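Local coordinates for Glucanase/chitosanase (Paenibacillus fukuinensis, PDB 4ZY9), which binds chitosan through this CBM32 carbohydrate-binding module, a beta-sandwich domain of an enzyme that probably hydrolyses chitosan and beta-glucan chains, at residues N8-T16 with E26-S34; S73-G84 with R110-V121. The protein carries 1 engineered substitution. All coordinates share one frame; numbering follows the deposited sequence.

Interaction 1: residues N8-T16 with E26-S34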
loop_
_atom_site.group_PDB
_atom_site.type_symbol
_atom_site.label_atom_id
_atom_site.label_comp_id
_atom_site.label_asym_id
_atom_site.label_seq_id
_atom_site.Cartn_x
_atom_site.Cartn_y
_atom_site.Cartn_z
ATOM N N ASN A 8 -14.205 0.184 -2.671
ATOM C CA ASN A 8 -12.844 -0.142 -2.142
ATOM C C ASN A 8 -12.718 -1.610 -1.832
ATOM O O ASN A 8 -13.284 -2.131 -0.791
ATOM C CB ASN A 8 -12.552 0.668 -0.958
ATOM C CG ASN A 8 -11.263 0.271 -0.258
ATOM O OD1 ASN A 8 -10.395 -0.367 -0.841
ATOM N ND2 ASN A 8 -11.105 0.718 0.960
ATOM N N LEU A 9 -12.021 -2.351 -2.668
ATOM C CA LEU A 9 -11.929 -3.804 -2.568
ATOM C C LEU A 9 -11.057 -4.250 -1.422
ATOM O O LEU A 9 -11.063 -5.429 -1.019
ATOM C CB LEU A 9 -11.321 -4.398 -3.873
ATOM C CG LEU A 9 -12.133 -4.055 -5.109
ATOM C CD1 LEU A 9 -11.293 -4.395 -6.340
ATOM C CD2 LEU A 9 -13.551 -4.565 -5.091
ATOM N N ALA A 10 -10.288 -3.314 -0.874
ATOM C CA ALA A 10 -9.321 -3.650 0.166
ATOM C C ALA A 10 -9.818 -3.448 1.577
ATOM O O ALA A 10 -9.107 -3.742 2.542
ATOM C CB ALA A 10 -8.064 -2.812 -0.029
ATOM N N LEU A 11 -11.038 -2.881 1.709
ATOM C CA LEU A 11 -11.516 -2.555 3.078
ATOM C C LEU A 11 -11.621 -3.763 3.980
ATOM O O LEU A 11 -12.215 -4.757 3.654
ATOM C CB LEU A 11 -12.883 -1.846 2.903
ATOM C CG LEU A 11 -13.536 -1.381 4.203
ATOM C CD1 LEU A 11 -12.701 -0.256 4.802
ATOM C CD2 LEU A 11 -14.960 -0.996 4.021
ATOM N N ASN A 12 -11.011 -3.679 5.119
ATOM C CA ASN A 12 -11.129 -4.754 6.120
ATOM C C ASN A 12 -10.412 -6.027 5.721
ATOM O O ASN A 12 -10.702 -7.034 6.329
ATOM C CB ASN A 12 -12.621 -5.089 6.415
ATOM C CG ASN A 12 -13.415 -3.887 6.939
ATOM O OD1 ASN A 12 -14.589 -3.680 6.544
ATOM N ND2 ASN A 12 -12.763 -3.030 7.742
ATOM N N LYS A 13 -9.562 -6.021 4.675
ATOM C CA LYS A 13 -8.886 -7.205 4.215
ATOM C C LYS A 13 -7.572 -7.344 4.961
ATOM O O LYS A 13 -7.073 -6.418 5.572
ATOM C CB LYS A 13 -8.596 -7.093 2.761
ATOM C CG LYS A 13 -9.802 -7.059 1.865
ATOM C CD LYS A 13 -10.663 -8.305 1.985
ATOM C CE LYS A 13 -11.548 -8.460 0.807
ATOM N NZ LYS A 13 -12.542 -7.415 0.987
ATOM N N THR A 14 -7.012 -8.558 4.945
ATOM C CA THR A 14 -5.761 -8.828 5.720
ATOM C C THR A 14 -4.561 -8.195 4.992
ATOM O O THR A 14 -4.390 -8.338 3.808
ATOM C CB THR A 14 -5.562 -10.365 5.746
ATOM O OG1 THR A 14 -6.734 -11.014 6.301
ATOM C CG2 THR A 14 -4.333 -10.758 6.571
ATOM N N ALA A 15 -3.769 -7.564 5.794
ATOM C CA ALA A 15 -2.617 -6.847 5.292
ATOM C C ALA A 15 -1.303 -7.340 5.891
ATOM O O ALA A 15 -1.328 -7.814 7.072
ATOM C CB ALA A 15 -2.714 -5.313 5.475
ATOM N N THR A 16 -0.223 -7.188 5.199
ATOM C CA THR A 16 1.116 -7.646 5.560
ATOM C C THR A 16 2.081 -6.551 5.293
ATOM O O THR A 16 2.011 -6.029 4.152
ATOM C CB THR A 16 1.430 -8.913 4.751
ATOM O OG1 THR A 16 0.382 -9.884 4.998
ATOM C CG2 THR A 16 2.713 -9.480 5.144
ATOM N N GLU A 26 -0.040 -1.487 13.143
ATOM C CA GLU A 26 -0.103 -2.696 12.331
ATOM C C GLU A 26 -0.512 -2.377 10.874
ATOM O O GLU A 26 -1.208 -1.380 10.587
ATOM C CB GLU A 26 -1.118 -3.688 12.900
ATOM C CG GLU A 26 -0.772 -4.265 14.275
ATOM C CD GLU A 26 -1.068 -3.288 15.425
ATOM O OE1 GLU A 26 -1.777 -2.301 15.258
ATOM O OE2 GLU A 26 -0.537 -3.548 16.581
ATOM N N ALA A 27 -0.102 -3.240 9.987
ATOM C CA ALA A 27 -0.448 -3.085 8.544
ATOM C C ALA A 27 -1.946 -2.963 8.354
ATOM O O ALA A 27 -2.387 -2.156 7.525
ATOM C CB ALA A 27 0.104 -4.274 7.786
ATOM N N SER A 28 -2.721 -3.701 9.129
ATOM C CA SER A 28 -4.173 -3.644 9.050
ATOM C C SER A 28 -4.745 -2.251 9.163
ATOM O O SER A 28 -5.837 -2.000 8.700
ATOM C CB SER A 28 -4.830 -4.624 10.146
ATOM O OG SER A 28 -4.549 -4.045 11.435
ATOM N N ARG A 29 -4.107 -1.375 9.884
ATOM C CA ARG A 29 -4.662 -0.063 10.128
ATOM C C ARG A 29 -4.759 0.778 8.916
ATOM O O ARG A 29 -5.553 1.729 8.868
ATOM C CB ARG A 29 -3.833 0.688 11.183
ATOM C CG ARG A 29 -3.541 -0.035 12.503
ATOM C CD ARG A 29 -4.756 -0.415 13.143
ATOM N NE ARG A 29 -4.481 -1.144 14.386
ATOM C CZ ARG A 29 -4.276 -0.612 15.597
ATOM N NH1 ARG A 29 -4.191 0.734 15.799
ATOM N NH2 ARG A 29 -4.148 -1.480 16.648
ATOM N N ALA A 30 -3.988 0.473 7.854
ATOM C CA ALA A 30 -4.178 1.213 6.562
ATOM C C ALA A 30 -5.429 0.784 5.863
ATOM O O ALA A 30 -5.875 1.479 4.911
ATOM C CB ALA A 30 -2.974 1.001 5.701
ATOM N N PHE A 31 -6.101 -0.304 6.253
ATOM C CA PHE A 31 -7.228 -0.903 5.534
ATOM C C PHE A 31 -8.497 -0.840 6.244
ATOM O O PHE A 31 -9.459 -1.533 5.878
ATOM C CB PHE A 31 -6.784 -2.323 5.111
ATOM C CG PHE A 31 -5.618 -2.286 4.190
ATOM C CD1 PHE A 31 -5.807 -2.075 2.879
ATOM C CD2 PHE A 31 -4.361 -2.448 4.681
ATOM C CE1 PHE A 31 -4.693 -2.010 2.071
ATOM C CE2 PHE A 31 -3.245 -2.421 3.848
ATOM C CZ PHE A 31 -3.449 -2.155 2.538
ATOM N N ASP A 32 -8.570 -0.073 7.310
ATOM C CA ASP A 32 -9.764 -0.054 8.167
ATOM C C ASP A 32 -10.783 1.014 7.825
ATOM O O ASP A 32 -11.774 1.137 8.501
ATOM C CB ASP A 32 -9.368 0.019 9.631
ATOM C CG ASP A 32 -8.725 1.361 10.059
ATOM O OD1 ASP A 32 -8.561 2.236 9.197
ATOM O OD2 ASP A 32 -8.475 1.484 11.280
ATOM N N GLY A 33 -10.574 1.755 6.775
ATOM C CA GLY A 33 -11.548 2.687 6.356
ATOM C C GLY A 33 -11.509 3.975 7.149
ATOM O O GLY A 33 -12.401 4.832 6.904
ATOM N N SER A 34 -10.480 4.237 7.963
ATOM C CA SER A 34 -10.388 5.490 8.802
ATOM C C SER A 34 -9.118 6.144 8.717
ATOM O O SER A 34 -8.022 5.475 8.737
ATOM C CB SER A 34 -10.690 5.096 10.242
ATOM O OG SER A 34 -10.637 6.232 11.111
HETATM O O HOH W 1 -12.698 -1.222 9.968
HETATM O O HOH W 2 -14.361 -0.224 8.358
HETATM O O HOH W 3 -8.035 -3.815 7.498
HETATM O O HOH W 4 -1.587 -6.382 9.899
#

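Interaction 2: residues S73-G84 with R110-V121. Engineered in segment 110-121: Met117 (natural residue Val).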
loop_
_atom_site.group_PDB
_atom_site.type_symbol
_atom_site.label_atom_id
_atom_site.label_comp_id
_atom_site.label_asym_id
_atom_site.label_seq_id
_atom_site.Cartn_x
_atom_site.Cartn_y
_atom_site.Cartn_z
ATOM N N SER A 73 8.874 9.206 -1.192
ATOM C CA SER A 73 9.120 9.929 -2.405
ATOM C C SER A 73 9.476 9.016 -3.565
ATOM O O SER A 73 9.230 9.428 -4.703
ATOM C CB SER A 73 10.176 11.007 -2.199
ATOM O OG SER A 73 11.424 10.470 -1.871
ATOM N N SER A 74 10.041 7.822 -3.297
ATOM C CA SER A 74 10.158 6.843 -4.318
ATOM C C SER A 74 9.353 5.642 -3.937
ATOM O O SER A 74 9.678 5.118 -2.838
ATOM C CB SER A 74 11.629 6.418 -4.664
ATOM O OG SER A 74 12.347 7.492 -5.242
ATOM N N TYR A 75 8.424 5.209 -4.723
ATOM C CA TYR A 75 7.669 3.941 -4.476
ATOM C C TYR A 75 7.130 3.448 -5.718
ATOM O O TYR A 75 7.020 4.185 -6.765
ATOM C CB TYR A 75 6.602 4.118 -3.443
ATOM C CG TYR A 75 5.447 5.037 -3.885
ATOM C CD1 TYR A 75 4.304 4.440 -4.408
ATOM C CD2 TYR A 75 5.443 6.391 -3.626
ATOM C CE1 TYR A 75 3.229 5.247 -4.814
ATOM C CE2 TYR A 75 4.313 7.167 -3.926
ATOM C CZ TYR A 75 3.237 6.520 -4.489
ATOM O OH TYR A 75 2.087 7.236 -4.857
ATOM N N THR A 76 6.739 2.191 -5.700
ATOM C CA THR A 76 5.957 1.564 -6.765
ATOM C C THR A 76 4.674 1.023 -6.213
ATOM O O THR A 76 4.555 0.736 -4.975
ATOM C CB THR A 76 6.738 0.380 -7.447
ATOM O OG1 THR A 76 7.200 -0.499 -6.415
ATOM C CG2 THR A 76 8.083 0.918 -8.128
ATOM N N ILE A 77 3.727 0.860 -7.082
ATOM C CA ILE A 77 2.523 0.045 -6.859
ATOM C C ILE A 77 2.683 -1.216 -7.635
ATOM O O ILE A 77 2.992 -1.152 -8.848
ATOM C CB ILE A 77 1.205 0.791 -7.220
ATOM C CG1 ILE A 77 1.091 2.058 -6.490
ATOM C CG2 ILE A 77 0.025 -0.145 -7.002
ATOM C CD1 ILE A 77 0.960 1.886 -4.995
ATOM N N GLN A 78 2.492 -2.353 -7.002
ATOM C CA GLN A 78 2.700 -3.658 -7.645
ATOM C C GLN A 78 1.556 -4.565 -7.404
ATOM O O GLN A 78 0.842 -4.435 -6.377
ATOM C CB GLN A 78 3.971 -4.300 -7.137
ATOM C CG GLN A 78 5.178 -3.379 -7.165
ATOM C CD GLN A 78 6.411 -4.014 -6.605
ATOM O OE1 GLN A 78 6.291 -4.984 -5.859
ATOM N NE2 GLN A 78 7.580 -3.350 -6.716
ATOM N N VAL A 79 1.295 -5.511 -8.299
ATOM C CA VAL A 79 0.210 -6.456 -8.155
ATOM C C VAL A 79 0.774 -7.865 -8.339
ATOM O O VAL A 79 1.689 -8.085 -9.141
ATOM C CB VAL A 79 -0.921 -6.160 -9.155
ATOM C CG1 VAL A 79 -1.634 -4.827 -8.779
ATOM C CG2 VAL A 79 -0.505 -6.168 -10.613
ATOM N N SER A 80 0.060 -8.785 -7.726
ATOM C CA SER A 80 0.367 -10.237 -7.892
ATOM C C SER A 80 -0.950 -11.017 -7.945
ATOM O O SER A 80 -1.877 -10.752 -7.183
ATOM C CB SER A 80 1.224 -10.732 -6.728
ATOM O OG SER A 80 1.267 -12.191 -6.727
ATOM N N ASN A 81 -1.003 -12.000 -8.899
ATOM C CA ASN A 81 -2.084 -12.933 -8.942
ATOM C C ASN A 81 -1.602 -14.340 -8.551
ATOM O O ASN A 81 -2.291 -15.331 -8.887
ATOM C CB ASN A 81 -2.732 -12.908 -10.338
ATOM C CG ASN A 81 -4.080 -13.516 -10.280
ATOM O OD1 ASN A 81 -4.811 -13.455 -9.319
ATOM N ND2 ASN A 81 -4.492 -14.099 -11.426
ATOM N N ASP A 82 -0.564 -14.450 -7.743
ATOM C CA ASP A 82 -0.239 -15.743 -7.107
ATOM C C ASP A 82 -1.365 -16.063 -6.136
ATOM O O ASP A 82 -2.044 -15.239 -5.589
ATOM C CB ASP A 82 1.001 -15.567 -6.288
ATOM C CG ASP A 82 2.277 -15.315 -7.080
ATOM O OD1 ASP A 82 2.514 -15.910 -8.142
ATOM O OD2 ASP A 82 3.118 -14.499 -6.682
ATOM N N SER A 83 -1.584 -17.379 -5.943
ATOM C CA SER A 83 -2.572 -17.803 -4.966
ATOM C C SER A 83 -2.043 -17.857 -3.517
ATOM O O SER A 83 -2.763 -17.477 -2.571
ATOM C CB SER A 83 -3.186 -19.140 -5.270
ATOM O OG SER A 83 -2.183 -20.043 -5.669
ATOM N N GLY A 84 -0.810 -18.337 -3.371
ATOM C CA GLY A 84 -0.172 -18.368 -2.098
ATOM C C GLY A 84 0.573 -17.121 -1.721
ATOM O O GLY A 84 0.185 -16.032 -2.161
ATOM N N ARG A 110 -5.807 -4.981 -14.272
ATOM C CA ARG A 110 -5.095 -6.264 -14.004
ATOM C C ARG A 110 -5.947 -7.109 -13.142
ATOM O O ARG A 110 -6.887 -6.632 -12.470
ATOM C CB ARG A 110 -3.746 -5.916 -13.389
ATOM C CG ARG A 110 -2.751 -5.724 -14.538
ATOM C CD ARG A 110 -1.424 -5.460 -14.061
ATOM N NE ARG A 110 -0.670 -4.746 -15.075
ATOM C CZ ARG A 110 0.152 -5.295 -15.924
ATOM N NH1 ARG A 110 0.426 -6.572 -15.826
ATOM N NH2 ARG A 110 0.752 -4.538 -16.839
ATOM N N THR A 111 -5.681 -8.413 -13.107
ATOM C CA THR A 111 -6.294 -9.299 -12.127
ATOM C C THR A 111 -5.234 -9.528 -11.030
ATOM O O THR A 111 -4.081 -9.854 -11.314
ATOM C CB THR A 111 -6.678 -10.677 -12.672
ATOM O OG1 THR A 111 -7.571 -10.405 -13.777
ATOM C CG2 THR A 111 -7.217 -11.529 -11.607
ATOM N N ALA A 112 -5.637 -9.261 -9.799
ATOM C CA ALA A 112 -4.703 -9.406 -8.648
ATOM C C ALA A 112 -5.423 -9.925 -7.450
ATOM O O ALA A 112 -6.578 -9.617 -7.210
ATOM C CB ALA A 112 -4.104 -8.025 -8.314
ATOM N N LYS A 113 -4.710 -10.751 -6.710
ATOM C CA LYS A 113 -5.093 -11.124 -5.359
ATOM C C LYS A 113 -4.384 -10.232 -4.359
ATOM O O LYS A 113 -4.922 -10.002 -3.238
ATOM C CB LYS A 113 -4.799 -12.593 -5.096
ATOM C CG LYS A 113 -5.236 -13.058 -3.724
ATOM C CD LYS A 113 -5.046 -14.539 -3.523
ATOM C CE LYS A 113 -5.390 -14.937 -2.121
ATOM N NZ LYS A 113 -5.161 -16.382 -1.864
ATOM N N TYR A 114 -3.215 -9.745 -4.658
ATOM C CA TYR A 114 -2.428 -8.910 -3.760
ATOM C C TYR A 114 -2.005 -7.613 -4.387
ATOM O O TYR A 114 -1.626 -7.627 -5.578
ATOM C CB TYR A 114 -1.176 -9.644 -3.252
ATOM C CG TYR A 114 -1.398 -10.999 -2.673
ATOM C CD1 TYR A 114 -1.755 -11.189 -1.357
ATOM C CD2 TYR A 114 -1.336 -12.132 -3.478
ATOM C CE1 TYR A 114 -1.944 -12.460 -0.791
ATOM C CE2 TYR A 114 -1.561 -13.439 -2.929
ATOM C CZ TYR A 114 -1.807 -13.535 -1.625
ATOM O OH TYR A 114 -2.077 -14.816 -1.107
ATOM N N VAL A 115 -2.035 -6.525 -3.632
ATOM C CA VAL A 115 -1.659 -5.218 -4.161
ATOM C C VAL A 115 -0.674 -4.604 -3.153
ATOM O O VAL A 115 -1.012 -4.597 -1.933
ATOM C CB VAL A 115 -2.894 -4.314 -4.358
ATOM C CG1 VAL A 115 -2.452 -2.961 -4.926
ATOM C CG2 VAL A 115 -3.874 -4.996 -5.246
ATOM N N ARG A 116 0.484 -4.186 -3.593
ATOM C CA ARG A 116 1.556 -3.742 -2.757
ATOM C C ARG A 116 1.980 -2.319 -3.050
ATOM O O ARG A 116 2.091 -1.950 -4.226
ATOM C CB ARG A 116 2.783 -4.638 -2.959
ATOM C CG ARG A 116 3.954 -4.406 -2.006
ATOM C CD ARG A 116 4.956 -5.544 -1.830
ATOM N NE ARG A 116 5.792 -5.721 -3.019
ATOM C CZ ARG A 116 7.006 -6.319 -3.004
ATOM N NH1 ARG A 116 7.441 -6.848 -1.877
ATOM N NH2 ARG A 116 7.713 -6.348 -4.085
HETATM N N MSE A 117 2.273 -1.589 -2.027
HETATM C CA MSE A 117 3.052 -0.318 -2.100
HETATM C C MSE A 117 4.438 -0.649 -1.633
HETATM O O MSE A 117 4.606 -1.134 -0.475
HETATM C CB MSE A 117 2.439 0.709 -1.199
HETATM C CG MSE A 117 2.994 2.129 -1.358
HETATM SE SE MSE A 117 4.885 2.365 -0.714
HETATM C CE MSE A 117 4.678 1.869 1.145
ATOM N N HIS A 118 5.440 -0.597 -2.494
ATOM C CA HIS A 118 6.832 -0.867 -2.168
ATOM C C HIS A 118 7.612 0.436 -2.230
ATOM O O HIS A 118 7.664 1.053 -3.283
ATOM C CB HIS A 118 7.424 -1.934 -3.124
ATOM C CG HIS A 118 8.759 -2.381 -2.765
ATOM N ND1 HIS A 118 9.879 -1.695 -3.099
ATOM C CD2 HIS A 118 9.152 -3.409 -1.986
ATOM C CE1 HIS A 118 10.941 -2.294 -2.564
ATOM N NE2 HIS A 118 10.516 -3.328 -1.880
ATOM N N GLY A 119 8.161 0.851 -1.159
ATOM C CA GLY A 119 8.788 2.109 -1.048
ATOM C C GLY A 119 10.268 2.015 -0.878
ATOM O O GLY A 119 10.779 1.211 -0.044
ATOM N N THR A 120 11.057 2.828 -1.582
ATOM C CA THR A 120 12.505 2.812 -1.532
ATOM C C THR A 120 13.177 4.062 -1.070
ATOM O O THR A 120 14.368 3.993 -0.646
ATOM C CB THR A 120 13.126 2.332 -2.878
ATOM O OG1 THR A 120 12.744 3.295 -3.846
ATOM C CG2 THR A 120 12.692 0.941 -3.279
ATOM N N VAL A 121 12.545 5.213 -1.152
ATOM C CA VAL A 121 13.106 6.469 -0.686
ATOM C C VAL A 121 11.999 7.190 0.139
ATOM O O VAL A 121 10.856 7.342 -0.356
ATOM C CB VAL A 121 13.623 7.447 -1.773
ATOM C CG1 VAL A 121 14.235 8.688 -1.172
ATOM C CG2 VAL A 121 14.645 6.713 -2.715
HETATM O O HOH W 5 9.710 -0.050 -5.379
#

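Interaction 1: residues N8-T16 with E26-S34
Phe31 lies against Ala10 and Ala15 where the N-terminal turns of the CBM32 beta-sandwich meet the loop that follows strand 14-17. The apolar contacts centre on its ring: Ala15 CB approaches obliquely, 3.4 Å from Phe31 CE2, and Ala10 CB sits 3.8 Å from Phe31 CD1. Methyl side chains suit these two places because the backbone runs so close to the ring. CG of Phe31 stands anti to its carbonyl carbon (chi1 -62°), which carries the ring in among the two alanines, Val52 and Phe133. Replacing Phe31 by alanine is likely to open a gap between the 26-34 loop and the turns and strand it covers, taking the aromatic partner from the methyls of Ala10 and Ala15. Beyond the ring, Ala27 CB packs 3.8 Å from Ala15 CB, and Leu11 CD1 reaches Gly33 CA at 3.5 Å; a CB on Gly33 would collide with that methyl. Among the polar contacts, one direct bond joins the segments: Asn12 N, within the type II turn from Ala10 to Lys13, donates almost straight (173°) to Phe31 O at 2.8 Å. Water also bridges the two segments, one molecule accepting from Ser28 N at 3.0 Å while donating to Ala15 O at 3.2 Å.

Interaction 2: residues S73-G84 with R110-V121
Gln78 and Arg116 stand side by side on neighbouring antiparallel strands of the CBM32 beta-sandwich, pointing the same way from a hydrogen-bonded pair. Gln78 runs extended beyond CG, while Arg116 bends at chi3 (72°), turning its NE and NH2 side-on to the amide. Both nitrogens grip Gln78 OE1: NH2 at 2.7 Å from OE1 lies in the carbonyl plane on a lone pair, whereas NE comes from above that plane. The oxygen sits at the guanidinium edge, although the amide and guanidinium planes are 52° apart. His118 places CD2 over the centre of the guanidinium, 3.7 Å above its plane, and Trp49 and Trp89 add cation-pi contacts; flat groups suit this place because they can lie against the planar, positively charged guanidinium.

On the other face, branched and apolar side chains enter the sandwich interior. Val79 and Val115 lie alongside each other, and Val79 CB meets Ala112 CB at 3.8 Å. The engineered selenomethionine Met117 crosses Tyr75 at about a right angle in an oblique Met-aromatic contact, its SE 3.7 Å from Tyr75 CB. Tyr75 OH bonds to Asp103.

Classic bulges interrupt the pairing near both ends; at one, Lys113 N and Tyr114 N share Ser80 O. Beyond it, Tyr114 turns its ring edge to the carbonyls of Asp82 and Ser83, with Lys113 CG above one face of the ring, displaced toward its rim. The lysine's long, fully extended chain delivers its charge to the loop at 82-84, where NZ donates to Ser83 O at 2.7 Å.

How the interactions relate
Interaction 1 closes before interaction 2 opens along the chain, and their centres lie 14 Å apart. Their nearest atoms remain about 6 Å apart, so the two do not touch; they are joined through one five-stranded antiparallel sheet. Strand 14-17 forms one edge of it, strands 114-122 and 75-80 lie further in, and strand 48-54 runs between. That intervening strand serves both contacts: Val52 meets Phe31, Ile50 touches both Ala27 and Met117, and Tyr51 meets Thr16 as well as Tyr114 and Arg116. Interaction 1 thus packs a loop against the sheet's edge, whereas interaction 2 pairs two of its inner strands, whose Arg116 and His118 both meet Trp49.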